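PDB 6DFL: lipopolysaccharide core heptose(I) kinase RfaP from Pseudomonas aeruginosa, which phosphorylates the first heptose of the lipopolysaccharide inner core with ATP and also acts as a protein tyrosine kinase. Local coordinates for residues R76-A81 / A91-V96; E115-T120 / R183-D188. All coordinates share one frame; numbering follows the deposited sequence.

How the interactions relate
Both contacts belong to one protein-kinase-like fold and lie next to each other, their centres about 12 Å apart. Interaction 1 sets helix 76-87 against the start of strand 95-101; interaction 2 brings the loop after strand 109-115 against the end of strand 184-186. Thr92 OG1 is 2.8 Å from Val186 O, and Thr94 O lies 2.9 Å from Glu115 N, both probable hydrogen bonds, so segment 91-96 meets both halves of interaction 2. The side chains of Glu78 and Ile187 are about 10 Å and 9 Å from that of Asp163, the probable active-site residue. The bound palmitoyl-phosphopantetheine thioester is farther off, about 13 Å from the Ile187 side chain.

Interaction 1: R76-A81 / A91-V96; sequences RQEWQA and ATMTAV
Trp79 presses the six-membered part of its indole against the methyl of Ala95, the closest meeting of segment 76-81, the first turns of helix 76-87, with segment 91-96. The methyl sits at the ring edge, near its plane, with Ala95 CB 3.6 Å from Trp79 CZ3 and 3.8 Å from Trp79 CE3. Tyr98, further along the same strand, stacks on the indole.

One residue earlier on the helix the fit is looser. The Glu78 side chain leaves with CG anti to the backbone N (chi1 -159°) and runs on extended, which carries its carboxylate to the bent side chain of Met93, here selenomethionine. The two side chains cross at about a right angle, and Glu78 OE2 stays 3.9 Å from Met93 SE, a van der Waals touch and no more. The polar partner of Glu78 OE2 is Lys51 on strand 48-53, in a salt bridge consistent with the lysine-glutamate pair between strand and helix C of protein kinases. Glu78 and Met93 are both buried, whereas Ala95 remains partly exposed.

Only the Trp79-Ala95 pair is apolar; the other sets a buried carboxylate beside selenium without a bond, and the salt bridge to Lys51 satisfies OE2.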
# COMPACT_ATOMS: atom_id res chain seq x y z
N ARG A 76 -3.11 18.97 12.97
CA ARG A 76 -1.66 19.00 12.83
C ARG A 76 -1.14 17.68 12.28
O ARG A 76 -0.26 17.67 11.41
CB ARG A 76 -1.02 19.32 14.17
CG ARG A 76 0.47 19.39 14.18
CD ARG A 76 0.93 19.64 15.59
NE ARG A 76 0.48 20.93 16.09
CZ ARG A 76 0.77 21.40 17.30
NH1 ARG A 76 1.52 20.68 18.12
NH2 ARG A 76 0.32 22.60 17.68
N GLN A 77 -1.69 16.56 12.76
CA GLN A 77 -1.21 15.25 12.34
C GLN A 77 -1.25 15.10 10.82
O GLN A 77 -0.22 14.82 10.18
CB GLN A 77 -2.03 14.14 12.99
CG GLN A 77 -1.54 13.74 14.35
CD GLN A 77 -1.87 14.77 15.39
OE1 GLN A 77 -2.94 15.40 15.38
NE2 GLN A 77 -0.94 14.96 16.32
N GLU A 78 -2.43 15.27 10.23
CA GLU A 78 -2.57 15.24 8.78
C GLU A 78 -1.61 16.23 8.11
O GLU A 78 -0.98 15.91 7.11
CB GLU A 78 -4.01 15.55 8.41
CG GLU A 78 -4.41 15.09 7.03
CD GLU A 78 -5.90 15.30 6.77
OE1 GLU A 78 -6.63 15.61 7.74
OE2 GLU A 78 -6.33 15.17 5.60
N TRP A 79 -1.51 17.45 8.65
CA TRP A 79 -0.78 18.49 7.93
C TRP A 79 0.70 18.17 7.81
O TRP A 79 1.30 18.40 6.76
CB TRP A 79 -0.97 19.85 8.60
CG TRP A 79 0.03 20.89 8.17
CD1 TRP A 79 1.15 21.28 8.84
CD2 TRP A 79 -0.01 21.69 6.96
NE1 TRP A 79 1.81 22.28 8.13
CE2 TRP A 79 1.11 22.55 6.99
CE3 TRP A 79 -0.89 21.76 5.87
CZ2 TRP A 79 1.38 23.46 5.97
CZ3 TRP A 79 -0.61 22.68 4.86
CH2 TRP A 79 0.52 23.51 4.92
N GLN A 80 1.30 17.64 8.88
CA GLN A 80 2.73 17.33 8.87
C GLN A 80 3.01 16.05 8.09
O GLN A 80 4.07 15.92 7.46
CB GLN A 80 3.25 17.23 10.31
CG GLN A 80 3.52 18.55 11.01
CD GLN A 80 3.81 18.38 12.49
OE1 GLN A 80 3.85 17.25 13.00
NE2 GLN A 80 3.99 19.50 13.20
N ALA A 81 2.08 15.09 8.11
CA ALA A 81 2.25 13.91 7.26
C ALA A 81 2.21 14.31 5.80
O ALA A 81 3.08 13.93 5.01
CB ALA A 81 1.18 12.87 7.55
N ALA A 91 2.98 10.19 -3.26
CA ALA A 91 1.80 10.83 -3.80
C ALA A 91 0.64 10.81 -2.79
O ALA A 91 0.26 9.75 -2.28
CB ALA A 91 1.43 10.13 -5.10
N THR A 92 0.09 11.97 -2.48
CA THR A 92 -0.92 12.06 -1.45
C THR A 92 -1.80 13.27 -1.73
O THR A 92 -1.74 13.87 -2.81
CB THR A 92 -0.28 12.14 -0.06
OG1 THR A 92 -1.30 12.09 0.95
CG2 THR A 92 0.48 13.42 0.11
N MSE A 93 -2.64 13.61 -0.75
CA MSE A 93 -3.51 14.76 -0.85
C MSE A 93 -2.68 16.02 -0.92
O MSE A 93 -1.54 16.05 -0.48
CB MSE A 93 -4.46 14.85 0.34
CG MSE A 93 -5.51 13.76 0.39
SE MSE A 93 -5.82 13.30 2.25
CE MSE A 93 -7.80 13.44 2.27
N THR A 94 -3.27 17.06 -1.47
CA THR A 94 -2.67 18.38 -1.43
C THR A 94 -3.49 19.22 -0.47
O THR A 94 -4.72 19.16 -0.49
CB THR A 94 -2.63 19.00 -2.83
OG1 THR A 94 -1.77 18.20 -3.65
CG2 THR A 94 -2.11 20.43 -2.79
N ALA A 95 -2.81 19.96 0.40
CA ALA A 95 -3.45 20.75 1.45
C ALA A 95 -3.45 22.21 1.04
O ALA A 95 -2.39 22.80 0.85
CB ALA A 95 -2.72 20.57 2.77
N VAL A 96 -4.64 22.79 0.91
CA VAL A 96 -4.76 24.18 0.49
C VAL A 96 -5.04 25.13 1.65
O VAL A 96 -4.95 26.36 1.46
CB VAL A 96 -5.85 24.35 -0.59
CG1 VAL A 96 -5.39 23.74 -1.89
CG2 VAL A 96 -7.17 23.71 -0.12

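Interaction 2: E115-T120 / R183-D188; sequences EELAPT and RLSVID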
# COMPACT_ATOMS: atom_id res chain seq x y z
N GLU A 115 -7.52 19.11 -1.11
CA GLU A 115 -8.14 18.93 -2.41
C GLU A 115 -8.69 17.52 -2.56
O GLU A 115 -8.18 16.55 -1.98
CB GLU A 115 -7.14 19.18 -3.53
CG GLU A 115 -6.80 20.64 -3.77
CD GLU A 115 -5.73 20.81 -4.85
OE1 GLU A 115 -5.09 19.80 -5.25
OE2 GLU A 115 -5.52 21.96 -5.30
N GLU A 116 -9.76 17.41 -3.34
CA GLU A 116 -10.29 16.10 -3.69
C GLU A 116 -9.42 15.45 -4.76
O GLU A 116 -8.91 16.12 -5.66
CB GLU A 116 -11.72 16.20 -4.19
CG GLU A 116 -12.40 14.86 -4.32
CD GLU A 116 -13.86 14.96 -4.73
OE1 GLU A 116 -14.16 15.75 -5.65
OE2 GLU A 116 -14.70 14.26 -4.12
N LEU A 117 -9.25 14.15 -4.64
CA LEU A 117 -8.56 13.35 -5.64
C LEU A 117 -9.61 12.60 -6.43
O LEU A 117 -10.33 11.76 -5.87
CB LEU A 117 -7.57 12.40 -4.99
CG LEU A 117 -6.49 13.15 -4.22
CD1 LEU A 117 -6.02 12.27 -3.08
CD2 LEU A 117 -5.35 13.53 -5.14
N ALA A 118 -9.72 12.90 -7.72
CA ALA A 118 -10.80 12.36 -8.52
C ALA A 118 -10.50 12.58 -9.99
O ALA A 118 -9.92 13.60 -10.36
CB ALA A 118 -12.14 13.01 -8.14
N PRO A 119 -10.87 11.64 -10.87
CA PRO A 119 -11.56 10.40 -10.50
C PRO A 119 -10.60 9.34 -9.95
O PRO A 119 -9.52 9.13 -10.50
CB PRO A 119 -12.19 9.95 -11.82
CG PRO A 119 -11.24 10.46 -12.86
CD PRO A 119 -10.69 11.76 -12.33
N THR A 120 -11.02 8.68 -8.87
CA THR A 120 -10.24 7.65 -8.21
C THR A 120 -11.15 6.51 -7.81
O THR A 120 -12.36 6.69 -7.63
CB THR A 120 -9.53 8.18 -6.96
OG1 THR A 120 -10.51 8.67 -6.04
CG2 THR A 120 -8.58 9.31 -7.29
N ARG A 183 -1.14 5.19 -11.33
CA ARG A 183 -0.60 5.92 -10.19
C ARG A 183 -1.53 5.81 -8.98
O ARG A 183 -2.76 5.83 -9.11
CB ARG A 183 -0.34 7.39 -10.52
CG ARG A 183 -1.54 8.15 -10.98
CD ARG A 183 -1.13 9.54 -11.43
NE ARG A 183 -2.30 10.33 -11.79
CZ ARG A 183 -2.78 11.33 -11.06
NH1 ARG A 183 -2.20 11.66 -9.91
NH2 ARG A 183 -3.85 11.99 -11.48
N LEU A 184 -0.91 5.68 -7.81
CA LEU A 184 -1.60 5.61 -6.54
C LEU A 184 -1.43 6.92 -5.79
O LEU A 184 -0.53 7.71 -6.08
CB LEU A 184 -1.06 4.44 -5.70
CG LEU A 184 -1.29 3.06 -6.32
CD1 LEU A 184 -0.84 1.97 -5.38
CD2 LEU A 184 -2.75 2.86 -6.71
N SER A 185 -2.37 7.18 -4.87
CA SER A 185 -2.21 8.20 -3.84
C SER A 185 -2.64 7.61 -2.52
O SER A 185 -3.65 6.90 -2.45
CB SER A 185 -3.02 9.45 -4.14
OG SER A 185 -2.68 9.99 -5.39
N VAL A 186 -1.88 7.88 -1.48
CA VAL A 186 -2.29 7.51 -0.13
C VAL A 186 -3.12 8.66 0.44
O VAL A 186 -2.79 9.83 0.26
CB VAL A 186 -1.08 7.19 0.76
CG1 VAL A 186 -0.08 8.37 0.77
CG2 VAL A 186 -1.54 6.82 2.19
N ILE A 187 -4.21 8.32 1.12
CA ILE A 187 -5.05 9.36 1.71
C ILE A 187 -5.26 9.03 3.17
O ILE A 187 -4.61 8.13 3.71
CB ILE A 187 -6.39 9.49 0.98
CG1 ILE A 187 -7.18 8.19 1.13
CG2 ILE A 187 -6.17 9.84 -0.48
CD1 ILE A 187 -8.67 8.31 0.88
N ASP A 188 -6.23 9.72 3.78
CA ASP A 188 -6.56 9.75 5.19
C ASP A 188 -5.37 9.67 6.11
O ASP A 188 -5.02 8.58 6.58
CB ASP A 188 -7.49 8.63 5.60
CG ASP A 188 -7.79 8.69 7.08
OD1 ASP A 188 -8.04 9.82 7.58
OD2 ASP A 188 -7.73 7.66 7.77
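Leu117 reaches from the loop after strand 109-115 to Ile187, and the contact is carried by methyl groups. Leu117 CD1 meets Ile187 CG2 at 3.6 Å, the two side chains sliding past each other in opposite directions. The Ile187 rotamer (chi1 63°) puts CG1 between the backbone N and the carbonyl carbon and leaves CG2 as the branch that faces Leu117. Ser185 adds a lighter touch, its CB 4.3 Å from the same Leu117 CD1. CB of Ser185 and of Ile187 both point at the loop, while that of Val186 between them turns away, the usual alternation of an extended chain. One leucine methyl thus touches two residues of segment 183-188.

The hydrogen bonds lie within the segments or lead out of the contact. Thr120 OG1 donates to Leu117 O at 3.1 Å, coming from above the carbonyl plane, 43° out of it, with a C=O...donor angle of 133°. This bond ties the two ends of a turn that contains the cis peptide before Pro119. Ser185 OG is paired with His172, so its hydroxyl is engaged outside the contact while CB provides the touch to Leu117.

By its place between the five-stranded sheet and the rest of the kinase fold, the 115-120 loop probably corresponds to the hinge, and Ile187 comes just before Asp188, probably the counterpart of the DFG aspartate; the contact would then lie by the nucleotide site. Strand 169-172 runs between strands 120-122 and 184-186, antiparallel to both, and its Leu170 touches Ile187. Leu184 and Val186 pack on helix 137-156 behind the strand, while Leu117 meets its other face, where Met93 of interaction 1 also touches Leu117.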